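Local coordinates for protein putative alpha-L-fucosidase (Bacteroides thetaiotaomicron, PDB 3EYP) that probably hydrolyses alpha-L-fucosyl linkages as a family 29 glycoside hydrolase, with a TIM-barrel domain followed by an F5/8 type C domain, at residues Glu215-Trp221 / Leu239-Met243; Phe378-Glu384 / His421-Leu427; Thr393-Val398 / Ala413-Ile419. All coordinates share one frame; numbering follows the deposited sequence.

Contact 1 of 3, residues Glu215-Trp221 / Leu239-Met243; sequences EAGDPCW and LNEGM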
loop_
_atom_site.group_PDB
_atom_site.type_symbol
_atom_site.label_atom_id
_atom_site.label_comp_id
_atom_site.label_asym_id
_atom_site.label_seq_id
_atom_site.Cartn_x
_atom_site.Cartn_y
_atom_site.Cartn_z
ATOM N N GLU A 215 -8.601 -6.258 -1.087
ATOM C CA GLU A 215 -8.838 -7.073 0.108
ATOM C C GLU A 215 -7.632 -7.914 0.494
ATOM O O GLU A 215 -7.429 -9.008 -0.017
ATOM C CB GLU A 215 -10.016 -8.024 -0.126
ATOM C CG GLU A 215 -11.376 -7.380 -0.419
ATOM C CD GLU A 215 -12.409 -8.435 -0.749
ATOM O OE1 GLU A 215 -12.238 -9.558 -0.234
ATOM O OE2 GLU A 215 -13.362 -8.160 -1.513
ATOM N N ALA A 216 -6.829 -7.399 1.395
ATOM C CA ALA A 216 -5.781 -8.211 2.009
ATOM C C ALA A 216 -6.468 -9.217 2.998
ATOM O O ALA A 216 -7.625 -9.026 3.406
ATOM C CB ALA A 216 -4.794 -7.308 2.715
ATOM N N GLY A 217 -5.753 -10.264 3.391
ATOM C CA GLY A 217 -6.302 -11.284 4.248
ATOM C C GLY A 217 -6.525 -10.864 5.682
ATOM O O GLY A 217 -6.004 -9.823 6.168
ATOM N N ASP A 218 -7.288 -11.705 6.373
ATOM C CA ASP A 218 -7.409 -11.583 7.843
ATOM C C ASP A 218 -7.129 -12.986 8.378
ATOM O O ASP A 218 -7.944 -13.898 8.219
ATOM C CB ASP A 218 -8.781 -11.039 8.212
ATOM C CG ASP A 218 -8.985 -10.885 9.675
ATOM O OD1 ASP A 218 -10.074 -10.415 10.063
ATOM O OD2 ASP A 218 -8.102 -11.275 10.455
ATOM N N PRO A 219 -5.947 -13.209 8.951
ATOM C CA PRO A 219 -4.885 -12.256 9.172
ATOM C C PRO A 219 -4.115 -11.984 7.896
ATOM O O PRO A 219 -4.253 -12.672 6.894
ATOM C CB PRO A 219 -3.960 -12.975 10.145
ATOM C CG PRO A 219 -4.166 -14.444 9.766
ATOM C CD PRO A 219 -5.610 -14.551 9.469
ATOM N N CYS A 220 -3.289 -10.955 7.989
ATOM C CA CYS A 220 -2.315 -10.675 6.974
ATOM C C CYS A 220 -0.977 -10.400 7.654
ATOM O O CYS A 220 -0.760 -9.328 8.176
ATOM C CB CYS A 220 -2.770 -9.466 6.126
ATOM S SG CYS A 220 -1.606 -9.068 4.787
ATOM N N TRP A 221 -0.079 -11.369 7.595
ATOM C CA TRP A 221 1.263 -11.219 8.166
ATOM C C TRP A 221 2.203 -10.554 7.173
ATOM O O TRP A 221 2.027 -10.661 5.934
ATOM C CB TRP A 221 1.848 -12.566 8.604
ATOM C CG TRP A 221 0.905 -13.390 9.395
ATOM C CD1 TRP A 221 0.130 -14.399 8.917
ATOM C CD2 TRP A 221 0.569 -13.249 10.786
ATOM N NE1 TRP A 221 -0.645 -14.907 9.923
ATOM C CE2 TRP A 221 -0.388 -14.237 11.080
ATOM C CE3 TRP A 221 1.003 -12.415 11.816
ATOM C CZ2 TRP A 221 -0.945 -14.384 12.350
ATOM C CZ3 TRP A 221 0.446 -12.578 13.098
ATOM C CH2 TRP A 221 -0.500 -13.548 13.345
ATOM N N LEU A 239 0.035 -15.488 -0.186
ATOM C CA LEU A 239 0.214 -14.102 -0.575
ATOM C C LEU A 239 -0.744 -13.220 0.170
ATOM O O LEU A 239 -0.393 -12.152 0.628
ATOM C CB LEU A 239 0.059 -13.925 -2.092
ATOM C CG LEU A 239 1.135 -14.499 -3.033
ATOM C CD1 LEU A 239 0.797 -14.207 -4.486
ATOM C CD2 LEU A 239 2.485 -13.908 -2.699
ATOM N N ASN A 240 -1.987 -13.644 0.230
ATOM C CA ASN A 240 -3.066 -12.810 0.758
ATOM C C ASN A 240 -2.998 -12.696 2.318
ATOM O O ASN A 240 -3.262 -11.662 2.883
ATOM C CB ASN A 240 -4.432 -13.360 0.308
ATOM C CG ASN A 240 -5.584 -12.481 0.663
ATOM O OD1 ASN A 240 -6.400 -12.856 1.530
ATOM N ND2 ASN A 240 -5.724 -11.298 -0.040
ATOM N N GLU A 241 -2.690 -13.812 2.960
ATOM C CA GLU A 241 -2.586 -13.906 4.445
ATOM C C GLU A 241 -1.179 -13.873 4.970
ATOM O O GLU A 241 -0.920 -13.526 6.119
ATOM C CB GLU A 241 -3.310 -15.151 4.960
ATOM C CG GLU A 241 -4.827 -15.009 4.713
ATOM C CD GLU A 241 -5.715 -16.131 5.237
ATOM O OE1 GLU A 241 -5.228 -16.939 6.051
ATOM O OE2 GLU A 241 -6.903 -16.182 4.808
ATOM N N GLY A 242 -0.279 -14.353 4.142
ATOM C CA GLY A 242 1.075 -14.493 4.505
ATOM C C GLY A 242 1.136 -15.687 5.455
ATOM O O GLY A 242 0.203 -16.460 5.532
ATOM N N MET A 243 2.267 -15.825 6.111
ATOM C CA MET A 243 2.477 -16.912 7.095
ATOM C C MET A 243 3.244 -16.409 8.325
ATOM O O MET A 243 4.284 -15.734 8.211
ATOM C CB MET A 243 3.263 -18.091 6.454
ATOM C CG MET A 243 2.805 -18.599 5.046
ATOM S SD MET A 243 3.975 -19.705 4.240
ATOM C CE MET A 243 3.462 -19.458 2.514
HETATM O O HOH W 1 -8.579 -13.741 4.794
#
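N240 meets the backbone of 215-221 with both its carboxamide and its main-chain carbonyl. With CG anti to the backbone N (chi1 -173°), the amide swings beside its own carbonyl and reaches E215: ND2 donates to E215 O at 2.9 Å, and that oxygen lies almost exactly in the amide plane and accepts the hydrogen bond on a lone pair. The same ND2 also bonds to M209 O. Next to it, G217 N donates to N240 O (2.9 Å) from well above the carbonyl plane. At G217 a beta carbon would collide with N240 O and E241 CG.

The extended chain of E241 passes obliquely by P219, CG 3.2 Å from P219 O. Water 1 joins its carboxylate to the backbone, donating to E241 OE2 and accepting from D218 N. Where helix 236-240 gives way to G242, of positive phi, W221 N makes a nearly straight bond to E241 O (2.7 Å, 168°). W221 CG lies anti to the carbonyl carbon (chi1 -47°), which brings CD1 to 3.1 Å from E241 O.

Shortened to an alanine, position 240 would probably cost E215 O and M209 O their shared donor, leaving N211 and the G217 bond to hold the loop. The end of a short helix thus fastens an irregular loop of the fucosidase domain by mostly main-chain donors and acceptors, with the N240 amide as the side-chain donor.

Contact 2 of 3, residues Phe378-Glu384 / His421-Leu427; sequences FDCLMIE and HKWIVRL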
loop_
_atom_site.group_PDB
_atom_site.type_symbol
_atom_site.label_atom_id
_atom_site.label_comp_id
_atom_site.label_asym_id
_atom_site.label_seq_id
_atom_site.Cartn_x
_atom_site.Cartn_y
_atom_site.Cartn_z
ATOM N N PHE A 378 -19.082 3.936 20.632
ATOM C CA PHE A 378 -18.118 3.686 19.522
ATOM C C PHE A 378 -18.522 2.543 18.607
ATOM O O PHE A 378 -19.243 1.631 18.987
ATOM C CB PHE A 378 -16.683 3.514 20.047
ATOM C CG PHE A 378 -16.471 2.255 20.869
ATOM C CD1 PHE A 378 -15.956 1.113 20.289
ATOM C CD2 PHE A 378 -16.779 2.239 22.225
ATOM C CE1 PHE A 378 -15.764 -0.052 21.042
ATOM C CE2 PHE A 378 -16.602 1.091 22.986
ATOM C CZ PHE A 378 -16.093 -0.065 22.395
ATOM N N ASP A 379 -17.977 2.600 17.396
ATOM C CA ASP A 379 -18.272 1.627 16.354
ATOM C C ASP A 379 -17.047 1.272 15.465
ATOM O O ASP A 379 -17.182 0.790 14.367
ATOM C CB ASP A 379 -19.431 2.137 15.476
ATOM C CG ASP A 379 -19.117 3.450 14.737
ATOM O OD1 ASP A 379 -17.979 3.979 14.834
ATOM O OD2 ASP A 379 -20.045 3.985 14.053
ATOM N N CYS A 380 -15.872 1.545 15.992
ATOM C CA CYS A 380 -14.592 1.317 15.297
ATOM C C CYS A 380 -13.490 1.301 16.346
ATOM O O CYS A 380 -13.585 1.993 17.333
ATOM C CB CYS A 380 -14.337 2.472 14.287
ATOM S SG CYS A 380 -12.904 2.214 13.237
ATOM N N LEU A 381 -12.481 0.476 16.131
ATOM C CA LEU A 381 -11.287 0.458 16.954
ATOM C C LEU A 381 -10.069 0.097 16.106
ATOM O O LEU A 381 -10.184 -0.446 14.987
ATOM C CB LEU A 381 -11.377 -0.484 18.164
ATOM C CG LEU A 381 -11.659 -1.965 17.899
ATOM C CD1 LEU A 381 -10.354 -2.723 17.547
ATOM C CD2 LEU A 381 -12.426 -2.623 19.053
ATOM N N MET A 382 -8.925 0.469 16.664
ATOM C CA MET A 382 -7.619 0.350 15.984
ATOM C C MET A 382 -6.512 0.055 16.987
ATOM O O MET A 382 -6.506 0.530 18.134
ATOM C CB MET A 382 -7.287 1.667 15.279
ATOM C CG MET A 382 -5.939 1.703 14.479
ATOM S SD MET A 382 -5.901 3.176 13.326
ATOM C CE MET A 382 -5.524 4.445 14.476
ATOM N N ILE A 383 -5.571 -0.736 16.522
ATOM C CA ILE A 383 -4.458 -1.168 17.322
ATOM C C ILE A 383 -3.219 -1.243 16.420
ATOM O O ILE A 383 -3.312 -1.656 15.267
ATOM C CB ILE A 383 -4.816 -2.535 18.018
ATOM C CG1 ILE A 383 -3.787 -2.924 19.078
ATOM C CG2 ILE A 383 -4.980 -3.709 17.028
ATOM C CD1 ILE A 383 -4.354 -3.985 19.992
ATOM N N GLU A 384 -2.104 -0.767 16.957
ATOM C CA GLU A 384 -0.803 -0.657 16.249
ATOM C C GLU A 384 0.348 -1.213 17.054
ATOM O O GLU A 384 0.595 -0.826 18.182
ATOM C CB GLU A 384 -0.492 0.806 15.893
ATOM C CG GLU A 384 -1.562 1.456 15.039
ATOM C CD GLU A 384 -1.368 2.958 14.861
ATOM O OE1 GLU A 384 -0.513 3.575 15.527
ATOM O OE2 GLU A 384 -2.082 3.544 14.034
ATOM N N HIS A 421 1.328 -3.416 11.667
ATOM C CA HIS A 421 1.397 -1.959 11.508
ATOM C C HIS A 421 0.178 -1.272 11.992
ATOM O O HIS A 421 0.204 -0.225 12.647
ATOM C CB HIS A 421 1.662 -1.572 10.002
ATOM C CG HIS A 421 1.734 -0.102 9.781
ATOM N ND1 HIS A 421 0.791 0.579 9.044
ATOM C CD2 HIS A 421 2.621 0.830 10.219
ATOM C CE1 HIS A 421 1.105 1.865 9.017
ATOM N NE2 HIS A 421 2.216 2.038 9.705
ATOM N N LYS A 422 -0.931 -1.863 11.646
ATOM C CA LYS A 422 -2.239 -1.285 11.958
ATOM C C LYS A 422 -3.282 -2.358 11.694
ATOM O O LYS A 422 -3.164 -3.124 10.744
ATOM C CB LYS A 422 -2.532 -0.071 11.076
ATOM C CG LYS A 422 -3.764 0.734 11.512
ATOM C CD LYS A 422 -4.101 1.855 10.444
ATOM C CE LYS A 422 -2.948 2.721 10.223
ATOM N NZ LYS A 422 -2.859 3.881 11.193
ATOM N N TRP A 423 -4.244 -2.447 12.615
ATOM C CA TRP A 423 -5.390 -3.292 12.416
ATOM C C TRP A 423 -6.610 -2.517 12.854
ATOM O O TRP A 423 -6.659 -1.996 13.987
ATOM C CB TRP A 423 -5.282 -4.648 13.149
ATOM C CG TRP A 423 -6.068 -5.663 12.414
ATOM C CD1 TRP A 423 -7.406 -5.849 12.471
ATOM C CD2 TRP A 423 -5.578 -6.515 11.406
ATOM N NE1 TRP A 423 -7.796 -6.841 11.583
ATOM C CE2 TRP A 423 -6.677 -7.259 10.908
ATOM C CE3 TRP A 423 -4.321 -6.736 10.861
ATOM C CZ2 TRP A 423 -6.543 -8.183 9.899
ATOM C CZ3 TRP A 423 -4.188 -7.740 9.857
ATOM C CH2 TRP A 423 -5.287 -8.397 9.380
ATOM N N ILE A 424 -7.557 -2.381 11.931
ATOM C CA ILE A 424 -8.827 -1.685 12.241
ATOM C C ILE A 424 -9.937 -2.682 12.326
ATOM O O ILE A 424 -9.991 -3.640 11.547
ATOM C CB ILE A 424 -9.173 -0.647 11.122
ATOM C CG1 ILE A 424 -8.109 0.484 11.089
ATOM C CG2 ILE A 424 -10.658 -0.130 11.263
ATOM C CD1 ILE A 424 -8.170 1.371 9.828
ATOM N N VAL A 425 -10.834 -2.466 13.267
ATOM C CA VAL A 425 -12.050 -3.262 13.332
ATOM C C VAL A 425 -13.241 -2.316 13.354
ATOM O O VAL A 425 -13.216 -1.274 14.015
ATOM C CB VAL A 425 -12.065 -4.209 14.572
ATOM C CG1 VAL A 425 -13.505 -4.743 14.811
ATOM C CG2 VAL A 425 -11.068 -5.364 14.336
ATOM N N ARG A 426 -14.221 -2.638 12.534
ATOM C CA ARG A 426 -15.485 -1.937 12.544
ATOM C C ARG A 426 -16.539 -2.875 13.139
ATOM O O ARG A 426 -16.493 -4.103 12.954
ATOM C CB ARG A 426 -15.910 -1.519 11.134
ATOM C CG ARG A 426 -15.024 -0.488 10.471
ATOM C CD ARG A 426 -15.503 -0.237 9.107
ATOM N NE ARG A 426 -15.066 -1.347 8.285
ATOM C CZ ARG A 426 -15.329 -1.455 6.995
ATOM N NH1 ARG A 426 -16.018 -0.485 6.399
ATOM N NH2 ARG A 426 -14.866 -2.506 6.318
ATOM N N LEU A 427 -17.482 -2.269 13.833
ATOM C CA LEU A 427 -18.380 -3.006 14.720
ATOM C C LEU A 427 -19.664 -2.262 14.891
ATOM O O LEU A 427 -19.693 -1.035 14.824
ATOM C CB LEU A 427 -17.725 -3.180 16.103
ATOM C CG LEU A 427 -17.205 -1.934 16.862
ATOM C CD1 LEU A 427 -17.914 -1.765 18.238
ATOM C CD2 LEU A 427 -15.698 -1.937 17.018
#
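E384 and K422 form the salt bridge of this pair: K422 NZ donates to E384 OE2 at 3.0 Å, arriving on the anti side of the carboxylate and 29° out of its plane. The two side chains run alongside each other, and the lysine chain gets there by bending twice near its end. Each end has a second partner, T450 for E384 OE1 and, for K422 NZ, a glycerol, probably from the crystallisation liquor.

Backbone bonds carry the register. L381 and V425 are a hydrogen-bonded pair, N to O at 2.8 Å from L381 to V425 and 2.7 Å in return; I383 and W423 repeat the pattern. L427 N adds a bond to D379 O, its donor well above the carbonyl plane. Between these pairs, C380 with R426 and M382 with I424 are non-hydrogen-bonded, and there CA-H groups approach carbonyls, as C380 CA does V425 O.

The strands run antiparallel at 165°, their axes 4.7 Å apart, inside one five-stranded sheet of the F5/8 type C domain, consistent with the beta-sandwich of that family. At the corner, D379 and C380 both face Y454 of strand 447-454 in a classic beta bulge.

Apolar contacts form on both faces of the pair. On the face of L381, I383, W423 and V425, L381 places CG between its backbone N and carbonyl carbon (chi1 58°), which sets CD1 3.7 Å from V425 CB, the two chains side by side. On the face of C380, M382, I424 and R426, C380 SG rests on I424 CG2. L427 crosses L381 at about a right angle, CD2 to CD2 3.9 Å, while its CD1 lies obliquely by the F378 ring. M382 SD rests on K422 CD at 3.6 Å.

Contact 3 of 3, residues Thr393-Val398 / Ala413-Ile419; sequences TTKWSV and ATDKQAI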
loop_
_atom_site.group_PDB
_atom_site.type_symbol
_atom_site.label_atom_id
_atom_site.label_comp_id
_atom_site.label_asym_id
_atom_site.label_seq_id
_atom_site.Cartn_x
_atom_site.Cartn_y
_atom_site.Cartn_z
ATOM N N THR A 393 2.446 -10.212 19.140
ATOM C CA THR A 393 1.074 -10.675 19.518
ATOM C C THR A 393 0.413 -11.455 18.393
ATOM O O THR A 393 0.516 -11.097 17.207
ATOM C CB THR A 393 0.202 -9.479 19.968
ATOM O OG1 THR A 393 0.842 -8.868 21.124
ATOM C CG2 THR A 393 -1.221 -9.923 20.256
ATOM N N THR A 394 -0.244 -12.558 18.777
ATOM C CA THR A 394 -0.869 -13.445 17.817
ATOM C C THR A 394 -2.293 -13.814 18.107
ATOM O O THR A 394 -2.921 -14.502 17.313
ATOM C CB THR A 394 -0.084 -14.765 17.615
ATOM O OG1 THR A 394 0.024 -15.469 18.868
ATOM C CG2 THR A 394 1.300 -14.507 17.031
ATOM N N LYS A 395 -2.811 -13.340 19.229
ATOM C CA LYS A 395 -4.248 -13.459 19.475
ATOM C C LYS A 395 -4.677 -12.347 20.395
ATOM O O LYS A 395 -3.964 -12.030 21.356
ATOM C CB LYS A 395 -4.541 -14.866 20.055
ATOM C CG LYS A 395 -5.987 -15.155 20.283
ATOM C CD LYS A 395 -6.158 -16.573 20.829
ATOM C CE LYS A 395 -7.587 -16.786 21.332
ATOM N NZ LYS A 395 -7.631 -18.000 22.247
ATOM N N TRP A 396 -5.767 -11.697 20.041
ATOM C CA TRP A 396 -6.305 -10.588 20.814
ATOM C C TRP A 396 -7.799 -10.389 20.653
ATOM O O TRP A 396 -8.427 -10.739 19.608
ATOM C CB TRP A 396 -5.569 -9.267 20.516
ATOM C CG TRP A 396 -5.606 -8.830 19.068
ATOM C CD1 TRP A 396 -4.829 -9.289 18.062
ATOM C CD2 TRP A 396 -6.448 -7.837 18.502
ATOM N NE1 TRP A 396 -5.131 -8.636 16.892
ATOM C CE2 TRP A 396 -6.144 -7.755 17.141
ATOM C CE3 TRP A 396 -7.454 -7.019 19.014
ATOM C CZ2 TRP A 396 -6.803 -6.874 16.272
ATOM C CZ3 TRP A 396 -8.106 -6.164 18.156
ATOM C CH2 TRP A 396 -7.768 -6.094 16.806
ATOM N N SER A 397 -8.368 -9.854 21.718
ATOM C CA SER A 397 -9.812 -9.546 21.756
ATOM C C SER A 397 -10.063 -8.254 22.495
ATOM O O SER A 397 -9.251 -7.797 23.272
ATOM C CB SER A 397 -10.613 -10.632 22.428
ATOM O OG SER A 397 -10.274 -11.893 21.946
ATOM N N VAL A 398 -11.208 -7.676 22.194
ATOM C CA VAL A 398 -11.683 -6.495 22.875
ATOM C C VAL A 398 -13.130 -6.722 23.366
ATOM O O VAL A 398 -13.988 -7.275 22.684
ATOM C CB VAL A 398 -11.538 -5.192 21.979
ATOM C CG1 VAL A 398 -11.968 -3.922 22.760
ATOM C CG2 VAL A 398 -10.078 -5.023 21.427
ATOM N N ALA A 413 -14.380 -8.357 17.068
ATOM C CA ALA A 413 -13.084 -8.174 17.723
ATOM C C ALA A 413 -12.800 -9.225 18.763
ATOM O O ALA A 413 -12.309 -8.916 19.840
ATOM C CB ALA A 413 -12.972 -6.756 18.363
ATOM N N THR A 414 -13.113 -10.456 18.385
ATOM C CA THR A 414 -12.865 -11.656 19.179
ATOM C C THR A 414 -11.917 -12.654 18.516
ATOM O O THR A 414 -12.107 -13.112 17.406
ATOM C CB THR A 414 -14.186 -12.341 19.445
ATOM O OG1 THR A 414 -15.106 -11.396 20.000
ATOM C CG2 THR A 414 -14.004 -13.555 20.398
ATOM N N ASP A 415 -10.860 -12.961 19.255
ATOM C CA ASP A 415 -9.874 -13.941 18.851
ATOM C C ASP A 415 -9.307 -13.566 17.494
ATOM O O ASP A 415 -9.134 -14.420 16.602
ATOM C CB ASP A 415 -10.541 -15.327 18.827
ATOM C CG ASP A 415 -11.000 -15.794 20.230
ATOM O OD1 ASP A 415 -10.390 -15.358 21.242
ATOM O OD2 ASP A 415 -11.992 -16.565 20.293
ATOM N N LYS A 416 -9.010 -12.266 17.376
ATOM C CA LYS A 416 -8.260 -11.718 16.254
ATOM C C LYS A 416 -6.830 -12.201 16.347
ATOM O O LYS A 416 -6.364 -12.618 17.385
ATOM C CB LYS A 416 -8.330 -10.201 16.204
ATOM C CG LYS A 416 -9.739 -9.635 16.072
ATOM C CD LYS A 416 -10.509 -10.332 15.050
ATOM C CE LYS A 416 -10.177 -9.881 13.651
ATOM N NZ LYS A 416 -10.769 -10.845 12.637
ATOM N N GLN A 417 -6.147 -12.224 15.215
ATOM C CA GLN A 417 -4.788 -12.771 15.205
ATOM C C GLN A 417 -3.659 -11.747 15.054
ATOM O O GLN A 417 -2.984 -11.424 16.037
ATOM C CB GLN A 417 -4.682 -13.826 14.147
ATOM C CG GLN A 417 -5.503 -15.041 14.408
ATOM C CD GLN A 417 -5.311 -16.046 13.291
ATOM O OE1 GLN A 417 -4.203 -16.529 13.034
ATOM N NE2 GLN A 417 -6.363 -16.347 12.623
ATOM N N ALA A 418 -3.485 -11.221 13.833
ATOM C CA ALA A 418 -2.417 -10.201 13.580
ATOM C C ALA A 418 -2.773 -8.836 14.083
ATOM O O ALA A 418 -3.940 -8.438 14.177
ATOM C CB ALA A 418 -2.059 -10.097 12.063
ATOM N N ILE A 419 -1.703 -8.120 14.398
ATOM C CA ILE A 419 -1.744 -6.706 14.551
ATOM C C ILE A 419 -0.868 -6.008 13.533
ATOM O O ILE A 419 -1.354 -5.310 12.650
ATOM C CB ILE A 419 -1.363 -6.227 15.955
ATOM C CG1 ILE A 419 -2.300 -6.837 17.025
ATOM C CG2 ILE A 419 -1.493 -4.731 15.966
ATOM C CD1 ILE A 419 -1.921 -6.499 18.508
HETATM O O HOH W 2 1.069 -9.146 15.144
HETATM O O HOH W 3 -2.177 -16.670 15.352
HETATM O O HOH W 4 -14.733 -9.745 22.131
#
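W396 carries CG between its backbone N and carbonyl carbon (chi1 59°), which brings the indole up against 413-419, and I419 holds CG1 anti to its carbonyl carbon (chi1 -59°), which lays CD1 over one ring face. K416 CB comes over the opposite face directly from the backbone. It sits 3.6 Å from the centroid of the W396 five-membered ring and I419 CD1 4.2 Å, both CH-pi contacts. At the indole edge W396 NE1 donates to A418 O at 3.0 Å; the acceptor lies near the ring plane, but the donor stands 64° out of the carbonyl plane.

Backbone bonds tie the same residues: W396 N to K416 O and K416 N to W396 O make a single antiparallel bridge, D415 and K416 forming a G1 beta bulge facing W396. S397 OG, also bonded to Q440, accepts a nearly straight bond from D415 N at 3.0 Å, and V398 N donates to A413 O. K395 and D415 lie alongside each other, their salt bridge long at 3.9 Å from K395 NZ to D415 OD1.

Held by aliphatic groups over both its faces and one N-H bond, the indole fixes an irregular chain against strand 393-401, part of a five-stranded antiparallel sheet of the F5/8 type C domain.

In the fold
Contact 1 closes first along the chain, in the fucosidase domain; contacts 2 and 3 follow in the F5/8 type C domain, contact 3 nested in the loop that contact 2 closes. The centres of contacts 2 and 3 lie about 11 Å apart. Those of contacts 1 and 3 are about 14 Å apart, and those of contacts 1 and 2 about 17 Å. Strands 380-385 and 393-401 belong to two different five-stranded antiparallel sheets, consistent with a beta-sandwich, and I383 packs on W396 between them. The loop 215-221 is where the two domains meet: D218 forms a salt bridge with K416, P219 packs on Q417 and A418, and W423 packs against G217, P219 and C220.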